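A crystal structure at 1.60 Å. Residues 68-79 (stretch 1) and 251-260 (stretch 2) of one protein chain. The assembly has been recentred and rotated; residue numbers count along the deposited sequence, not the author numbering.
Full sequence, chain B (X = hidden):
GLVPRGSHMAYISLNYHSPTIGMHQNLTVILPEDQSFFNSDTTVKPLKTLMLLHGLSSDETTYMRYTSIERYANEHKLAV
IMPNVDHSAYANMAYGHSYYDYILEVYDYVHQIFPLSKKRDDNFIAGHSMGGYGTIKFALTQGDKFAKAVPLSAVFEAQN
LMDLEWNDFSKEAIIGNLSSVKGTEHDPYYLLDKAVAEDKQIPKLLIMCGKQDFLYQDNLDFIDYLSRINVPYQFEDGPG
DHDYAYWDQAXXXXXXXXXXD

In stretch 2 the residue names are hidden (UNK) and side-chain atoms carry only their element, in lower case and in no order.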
# COMPACT_ATOMS: atom_id res chain seq x y z
N SER B 68 15.40 8.32 -10.89
CA SER B 68 14.13 8.20 -11.61
C SER B 68 13.65 6.75 -11.65
O SER B 68 13.06 6.33 -12.64
CB SER B 68 14.26 8.77 -13.02
OG SER B 68 14.49 10.17 -13.02
N ILE B 69 13.87 5.97 -10.58
CA ILE B 69 13.53 4.56 -10.64
C ILE B 69 12.09 4.31 -11.06
O ILE B 69 11.81 3.37 -11.81
CB ILE B 69 13.86 3.88 -9.30
CG1 ILE B 69 13.67 2.36 -9.44
CG2 ILE B 69 13.07 4.42 -8.17
CD1 ILE B 69 13.96 1.62 -8.19
N GLU B 70 11.14 5.12 -10.59
CA GLU B 70 9.75 4.85 -10.96
C GLU B 70 9.55 4.93 -12.48
O GLU B 70 8.80 4.13 -13.06
CB GLU B 70 8.78 5.79 -10.25
CG GLU B 70 7.35 5.43 -10.64
CD GLU B 70 6.27 6.21 -9.90
OE1 GLU B 70 6.57 6.72 -8.80
OE2 GLU B 70 5.13 6.27 -10.40
N ARG B 71 10.20 5.89 -13.13
CA ARG B 71 10.12 6.01 -14.58
C ARG B 71 10.67 4.76 -15.27
O ARG B 71 10.11 4.29 -16.26
CB ARG B 71 10.85 7.29 -15.02
CG ARG B 71 10.83 7.55 -16.50
CD ARG B 71 11.07 9.00 -16.81
NE ARG B 71 12.27 9.57 -16.19
CZ ARG B 71 13.51 9.46 -16.66
NH1 ARG B 71 13.75 8.77 -17.76
NH2 ARG B 71 14.51 10.04 -16.03
N TYR B 72 11.78 4.22 -14.75
CA TYR B 72 12.35 3.01 -15.34
C TYR B 72 11.43 1.82 -15.14
O TYR B 72 11.20 1.01 -16.06
CB TYR B 72 13.72 2.74 -14.75
CG TYR B 72 14.67 3.93 -14.67
CD1 TYR B 72 14.66 4.94 -15.63
CD2 TYR B 72 15.57 4.05 -13.61
CE1 TYR B 72 15.50 6.03 -15.54
CE2 TYR B 72 16.42 5.12 -13.52
CZ TYR B 72 16.39 6.12 -14.48
OH TYR B 72 17.24 7.19 -14.40
N ALA B 73 10.91 1.68 -13.90
CA ALA B 73 10.00 0.60 -13.58
C ALA B 73 8.72 0.67 -14.40
O ALA B 73 8.20 -0.35 -14.83
CB ALA B 73 9.72 0.61 -12.07
N ASN B 74 8.22 1.87 -14.63
CA ASN B 74 6.99 2.03 -15.41
C ASN B 74 7.18 1.54 -16.84
O ASN B 74 6.31 0.87 -17.40
CB ASN B 74 6.58 3.50 -15.37
CG ASN B 74 5.20 3.73 -15.92
OD1 ASN B 74 4.28 2.95 -15.67
ND2 ASN B 74 5.03 4.81 -16.63
N GLU B 75 8.34 1.83 -17.43
CA GLU B 75 8.63 1.38 -18.78
C GLU B 75 8.63 -0.13 -18.89
O GLU B 75 8.22 -0.69 -19.92
CB GLU B 75 10.00 1.92 -19.24
CG GLU B 75 10.34 1.52 -20.67
CD GLU B 75 11.68 2.05 -21.14
OE1 GLU B 75 12.38 2.70 -20.35
OE2 GLU B 75 12.02 1.79 -22.32
N HIS B 76 9.11 -0.81 -17.86
CA HIS B 76 9.28 -2.25 -17.91
C HIS B 76 8.25 -3.02 -17.11
O HIS B 76 8.43 -4.22 -16.88
CB HIS B 76 10.70 -2.58 -17.45
CG HIS B 76 11.75 -2.04 -18.36
ND1 HIS B 76 12.02 -2.60 -19.60
CD2 HIS B 76 12.55 -0.95 -18.27
CE1 HIS B 76 12.97 -1.92 -20.19
NE2 HIS B 76 13.30 -0.90 -19.42
N LYS B 77 7.15 -2.35 -16.71
CA LYS B 77 6.06 -2.98 -15.96
C LYS B 77 6.56 -3.80 -14.76
O LYS B 77 6.15 -4.93 -14.52
CB LYS B 77 5.19 -3.85 -16.87
CG LYS B 77 3.83 -4.10 -16.27
CD LYS B 77 2.89 -4.77 -17.28
CE LYS B 77 1.46 -4.78 -16.77
NZ LYS B 77 0.54 -5.23 -17.88
N LEU B 78 7.42 -3.18 -13.95
CA LEU B 78 8.07 -3.83 -12.82
C LEU B 78 7.56 -3.23 -11.51
O LEU B 78 7.61 -2.01 -11.33
CB LEU B 78 9.58 -3.68 -12.94
CG LEU B 78 10.44 -4.29 -11.83
CD1 LEU B 78 10.39 -5.80 -11.83
CD2 LEU B 78 11.90 -3.83 -12.01
N ALA B 79 6.97 -4.07 -10.66
CA ALA B 79 6.68 -3.67 -9.29
C ALA B 79 8.01 -3.54 -8.54
O ALA B 79 8.90 -4.38 -8.66
CB ALA B 79 5.80 -4.69 -8.58
N UNK B 251 20.79 1.61 -11.60
CA UNK B 251 19.51 0.94 -11.43
C UNK B 251 18.70 0.98 -12.71
O UNK B 251 17.91 0.04 -12.97
c UNK B 251 18.25 -0.70 -9.04
c UNK B 251 18.11 2.86 -10.53
c UNK B 251 17.67 0.58 -9.69
c UNK B 251 18.75 1.53 -10.23
N UNK B 252 18.88 2.00 -13.55
CA UNK B 252 18.24 1.96 -14.86
C UNK B 252 18.74 0.77 -15.67
O UNK B 252 17.95 0.03 -16.26
n UNK B 252 16.61 4.62 -19.43
c UNK B 252 18.08 4.64 -19.20
c UNK B 252 18.49 3.27 -15.60
c UNK B 252 18.39 4.62 -17.71
c UNK B 252 17.92 3.34 -17.02
N UNK B 253 20.07 0.57 -15.71
CA UNK B 253 20.64 -0.56 -16.42
C UNK B 253 20.19 -1.88 -15.81
O UNK B 253 19.84 -2.82 -16.54
c UNK B 253 22.78 -2.06 -18.23
n UNK B 253 23.48 -5.51 -19.24
c UNK B 253 22.91 -1.69 -16.76
c UNK B 253 22.16 -0.43 -16.43
c UNK B 253 22.83 -4.37 -19.10
n UNK B 253 23.40 -3.37 -18.46
n UNK B 253 21.61 -4.23 -19.62
N UNK B 254 20.18 -1.95 -14.48
CA UNK B 254 19.80 -3.16 -13.79
C UNK B 254 18.36 -3.57 -14.11
O UNK B 254 18.08 -4.75 -14.30
c UNK B 254 19.97 -2.98 -12.29
N UNK B 255 17.45 -2.61 -14.17
CA UNK B 255 16.05 -2.94 -14.42
C UNK B 255 15.87 -3.47 -15.83
O UNK B 255 15.18 -4.46 -16.04
c UNK B 255 15.16 -1.72 -14.13
c UNK B 255 13.77 -1.89 -14.78
c UNK B 255 15.00 -1.56 -12.61
c UNK B 255 14.33 -0.27 -12.18
N UNK B 256 16.53 -2.83 -16.81
CA UNK B 256 16.49 -3.37 -18.17
C UNK B 256 17.02 -4.80 -18.22
O UNK B 256 16.42 -5.68 -18.86
c UNK B 256 17.23 -3.01 -20.52
c UNK B 256 17.30 -2.47 -19.10
o UNK B 256 16.76 -1.15 -19.05
N UNK B 257 18.12 -5.07 -17.53
CA UNK B 257 18.71 -6.40 -17.50
C UNK B 257 17.79 -7.41 -16.83
O UNK B 257 17.64 -8.54 -17.30
c UNK B 257 20.76 -7.62 -16.58
c UNK B 257 20.75 -8.40 -15.39
c UNK B 257 20.07 -6.32 -16.81
n UNK B 257 22.02 -9.45 -16.90
c UNK B 257 21.56 -8.29 -17.47
c UNK B 257 20.14 -8.24 -14.14
c UNK B 257 21.15 -10.33 -13.43
c UNK B 257 21.74 -10.52 -14.65
c UNK B 257 20.36 -9.21 -13.17
c UNK B 257 21.55 -9.53 -15.61
N UNK B 258 17.15 -7.00 -15.74
CA UNK B 258 16.29 -7.90 -14.99
C UNK B 258 15.15 -8.45 -15.83
O UNK B 258 14.81 -9.64 -15.74
s UNK B 258 15.54 -5.97 -11.48
c UNK B 258 15.66 -7.16 -13.81
c UNK B 258 16.95 -5.16 -10.75
c UNK B 258 16.49 -7.04 -12.60
N UNK B 259 14.47 -7.59 -16.58
CA UNK B 259 13.20 -7.98 -17.20
C UNK B 259 13.40 -8.64 -18.55
O UNK B 259 12.44 -9.22 -19.09
c UNK B 259 12.82 -5.72 -18.25
c UNK B 259 12.01 -6.18 -15.93
c UNK B 259 12.25 -6.77 -17.32
N UNK B 260 14.60 -8.64 -19.10
CA UNK B 260 14.80 -9.13 -20.46
C UNK B 260 15.38 -10.53 -20.62
O UNK B 260 15.72 -11.20 -19.63
c UNK B 260 14.92 -6.99 -21.81
c UNK B 260 15.70 -8.14 -21.20
o UNK B 260 14.01 -7.22 -22.60
n UNK B 260 15.25 -5.76 -21.41
O HOH W 1 16.49 7.98 -19.06
O HOH W 2 14.64 2.63 -18.70

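Position 251 has four side-chain carbons, forked at the first, one arm two carbons long. They touch Ile69 and the edge of the Tyr72 ring. The fork lies at the beta carbon, which makes it Ile251. Its CG1 is 4.1 Å from Ile69 CD1, and its CG2 is 4.1 Å from Tyr72 CE2.

Position 252 has four carbons in a row ending in a nitrogen. Its CB sits over one face of the Tyr72 ring, a CH-pi contact with CB 3.6 Å from the ring centroid. It is Lys252. NZ donates to the O of water 2 at 2.9 Å, and the O of water 2 donates to Glu75 OE1 at 2.8 Å. A weak bond from NZ to water 1 also links it to Arg71.

Position 253 has three carbons, a nitrogen, then a carbon carrying two more nitrogens. This guanidinium identifies Arg253. Its CA-to-CB bond points away from stretch 1, and its NE and NH2 are hydrogen-bonded elsewhere in the structure.

Position 254 has one side-chain carbon and does not reach stretch 1. It is Ala254.

Position 255 has four carbons, again forked at the first with one two-carbon arm. They touch Ile69, Tyr72, His76 and Leu78. It is Ile255. CD1 is 3.9 Å from Ile69 CG1 and 4.0 Å from Tyr72 CB. CG2 is 3.8 Å from His76 CD2 and 3.9 Å from Leu78 CD2.

Position 256 has one carbon carrying an oxygen and a carbon. Its CA lies over one face of the His76 ring. It is Thr256, and OG1 is 3.5 Å from His76 NE2.

Position 257 has one carbon, then fused five- and six-membered rings with eight carbons and one nitrogen, out of reach of stretch 1. This indole is Trp257.

Position 258 has two carbons, a sulfur and a carbon, unbranched, and its sulfur approaches Leu78. It is Met258; SD is 4.3 Å from Leu78 CD2.

Position 259 has three carbons, forked at the first, touching His76 and Leu78. It is Val259. CG2 is 3.5 Å from His76 ND1, and CG1 is 4.4 Å from Leu78 CD1.

Position 260 has two carbons, the second carrying oxygen and nitrogen. This amide makes it Asn260. ND2 donates to Thr256 O at 2.8 Å.

The two helices run nearly parallel, 17° apart, with axes 9.7 Å apart at closest approach. Side-chain packing dominates, centred on Ile255, and no clear direct hydrogen bond crosses. Lys252 covers Tyr72 with its aliphatic part while its charged end reaches Glu75 through water.

Stretch 2, residues 251-260: IKRAITWMVN
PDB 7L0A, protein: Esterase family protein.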